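Local atomic coordinates of NADH:ubiquinone oxidoreductase, Na translocating, F subunit (Porphyromonas gingivalis, PDB entry 2R6H), a protein that is an FAD-containing oxidoreductase subunit whose modelled region joins a flavin-binding domain to an NAD-binding domain. Residues E158-I162 and Q174-L178. Numbering follows the deposited sequence.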
loop_
_atom_site.group_PDB
_atom_site.type_symbol
_atom_site.label_atom_id
_atom_site.label_comp_id
_atom_site.label_asym_id
_atom_site.label_seq_id
_atom_site.Cartn_x
_atom_site.Cartn_y
_atom_site.Cartn_z
ATOM N N GLU A 158 -17.591 -14.071 -4.747
ATOM C CA GLU A 158 -17.338 -12.672 -5.069
ATOM C C GLU A 158 -16.198 -12.157 -4.208
ATOM O O GLU A 158 -16.093 -12.516 -3.043
ATOM C CB GLU A 158 -18.578 -11.805 -4.838
ATOM C CG GLU A 158 -18.344 -10.333 -5.159
ATOM C CD GLU A 158 -19.569 -9.449 -4.927
ATOM O OE1 GLU A 158 -20.691 -9.990 -4.734
ATOM O OE2 GLU A 158 -19.396 -8.202 -4.951
HETATM N N MSE A 159 -15.347 -11.317 -4.782
HETATM C CA MSE A 159 -14.304 -10.678 -4.009
HETATM C C MSE A 159 -14.571 -9.183 -3.889
HETATM O O MSE A 159 -14.976 -8.527 -4.854
HETATM C CB MSE A 159 -12.944 -10.899 -4.657
HETATM C CG MSE A 159 -12.758 -12.269 -5.288
HETATM SE SE MSE A 159 -10.874 -12.709 -5.674
HETATM C CE MSE A 159 -11.092 -13.486 -7.467
ATOM N N LEU A 160 -14.347 -8.656 -2.691
ATOM C CA LEU A 160 -14.379 -7.221 -2.450
ATOM C C LEU A 160 -13.078 -6.790 -1.788
ATOM O O LEU A 160 -12.805 -7.173 -0.650
ATOM C CB LEU A 160 -15.558 -6.857 -1.554
ATOM C CG LEU A 160 -16.065 -5.413 -1.608
ATOM C CD1 LEU A 160 -17.503 -5.335 -1.098
ATOM C CD2 LEU A 160 -15.153 -4.492 -0.815
ATOM N N TYR A 161 -12.274 -6.006 -2.505
ATOM C CA TYR A 161 -11.001 -5.502 -1.988
ATOM C C TYR A 161 -11.162 -4.128 -1.356
ATOM O O TYR A 161 -11.804 -3.246 -1.921
ATOM C CB TYR A 161 -9.962 -5.438 -3.107
ATOM C CG TYR A 161 -9.350 -6.773 -3.431
ATOM C CD1 TYR A 161 -9.966 -7.651 -4.311
ATOM C CD2 TYR A 161 -8.154 -7.164 -2.845
ATOM C CE1 TYR A 161 -9.405 -8.876 -4.592
ATOM C CE2 TYR A 161 -7.585 -8.386 -3.123
ATOM C CZ TYR A 161 -8.211 -9.238 -3.997
ATOM O OH TYR A 161 -7.630 -10.456 -4.267
ATOM N N ILE A 162 -10.583 -3.948 -0.178
ATOM C CA ILE A 162 -10.668 -2.680 0.530
ATOM C C ILE A 162 -9.263 -2.209 0.852
ATOM O O ILE A 162 -8.627 -2.748 1.751
ATOM C CB ILE A 162 -11.388 -2.833 1.889
ATOM C CG1 ILE A 162 -12.755 -3.494 1.730
ATOM C CG2 ILE A 162 -11.521 -1.485 2.573
ATOM C CD1 ILE A 162 -13.500 -3.628 3.026
ATOM N N GLN A 174 -2.334 -9.000 -5.950
ATOM C CA GLN A 174 -3.392 -9.999 -6.095
ATOM C C GLN A 174 -4.318 -9.680 -7.280
ATOM O O GLN A 174 -4.607 -10.558 -8.104
ATOM C CB GLN A 174 -4.188 -10.154 -4.799
ATOM C CG GLN A 174 -3.449 -10.905 -3.707
ATOM C CD GLN A 174 -4.306 -11.117 -2.467
ATOM O OE1 GLN A 174 -5.470 -10.736 -2.438
ATOM N NE2 GLN A 174 -3.732 -11.732 -1.440
ATOM N N ILE A 175 -4.755 -8.426 -7.388
ATOM C CA ILE A 175 -5.643 -8.028 -8.480
ATOM C C ILE A 175 -4.973 -8.134 -9.840
ATOM O O ILE A 175 -5.578 -8.592 -10.795
ATOM C CB ILE A 175 -6.235 -6.633 -8.270
ATOM C CG1 ILE A 175 -7.293 -6.702 -7.175
ATOM C CG2 ILE A 175 -6.876 -6.138 -9.542
ATOM C CD1 ILE A 175 -7.407 -5.456 -6.361
ATOM N N LEU A 176 -3.718 -7.726 -9.929
ATOM C CA LEU A 176 -2.968 -7.909 -11.164
ATOM C C LEU A 176 -2.836 -9.392 -11.490
ATOM O O LEU A 176 -2.935 -9.799 -12.640
ATOM C CB LEU A 176 -1.594 -7.243 -11.071
ATOM C CG LEU A 176 -1.721 -5.734 -11.246
ATOM C CD1 LEU A 176 -0.409 -5.038 -11.014
ATOM C CD2 LEU A 176 -2.230 -5.439 -12.630
ATOM N N HIS A 177 -2.627 -10.214 -10.477
ATOM C CA HIS A 177 -2.467 -11.621 -10.752
ATOM C C HIS A 177 -3.782 -12.182 -11.255
ATOM O O HIS A 177 -3.824 -12.897 -12.255
ATOM C CB HIS A 177 -2.027 -12.365 -9.506
ATOM C CG HIS A 177 -1.941 -13.839 -9.695
ATOM N ND1 HIS A 177 -0.805 -14.460 -10.190
ATOM C CD2 HIS A 177 -2.839 -14.828 -9.482
ATOM C CE1 HIS A 177 -1.020 -15.756 -10.264
ATOM N NE2 HIS A 177 -2.250 -16.008 -9.839
ATOM N N LEU A 178 -4.856 -11.839 -10.549
ATOM C CA LEU A 178 -6.190 -12.293 -10.902
ATOM C C LEU A 178 -6.597 -11.986 -12.335
ATOM O O LEU A 178 -7.308 -12.768 -12.951
ATOM C CB LEU A 178 -7.214 -11.688 -9.957
ATOM C CG LEU A 178 -7.267 -12.282 -8.552
ATOM C CD1 LEU A 178 -8.083 -11.360 -7.645
ATOM C CD2 LEU A 178 -7.854 -13.671 -8.589
#
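A buried strand-to-helix contact, mostly apolar but with one hydrogen bond, opens the first beta-alpha-beta unit of the NAD-binding domain. Strand 158-162 and helix segment 174-178 run roughly antiparallel, at 146° with axes 11.7 Å apart, as expected when a helix packs back over the parallel strand that precedes it. Y161 contributes the largest buried area, 87 Å². Its ring takes I175 CD1 over one face, 3.9 Å from the centroid and 17° off the normal, a CH-pi contact; the CA-to-CB bond of I175 points sideways, so the chain must reach inward to meet the ring. At the ring edge, Y161 OH donates a hydrogen bond of 2.8 Å to Q174 OE1, giving both buried oxygens a partner. L178, one turn after Q174, brings CD1 to 3.5 Å from Y161 OH and CD2 to 3.4 Å from CE of the selenomethionine M159. Q174 NE2 hydrogen-bonds to S41 O, linking the helix to the loop before strand 44-49 of the antiparallel sheet. Within the parallel sheet, strand 158-164 is central, between 188-194 and 256-261; Y161 touches Y190 and Y259 on these neighbours, whereas L160 and I162 face helix 238-247 on the opposite side.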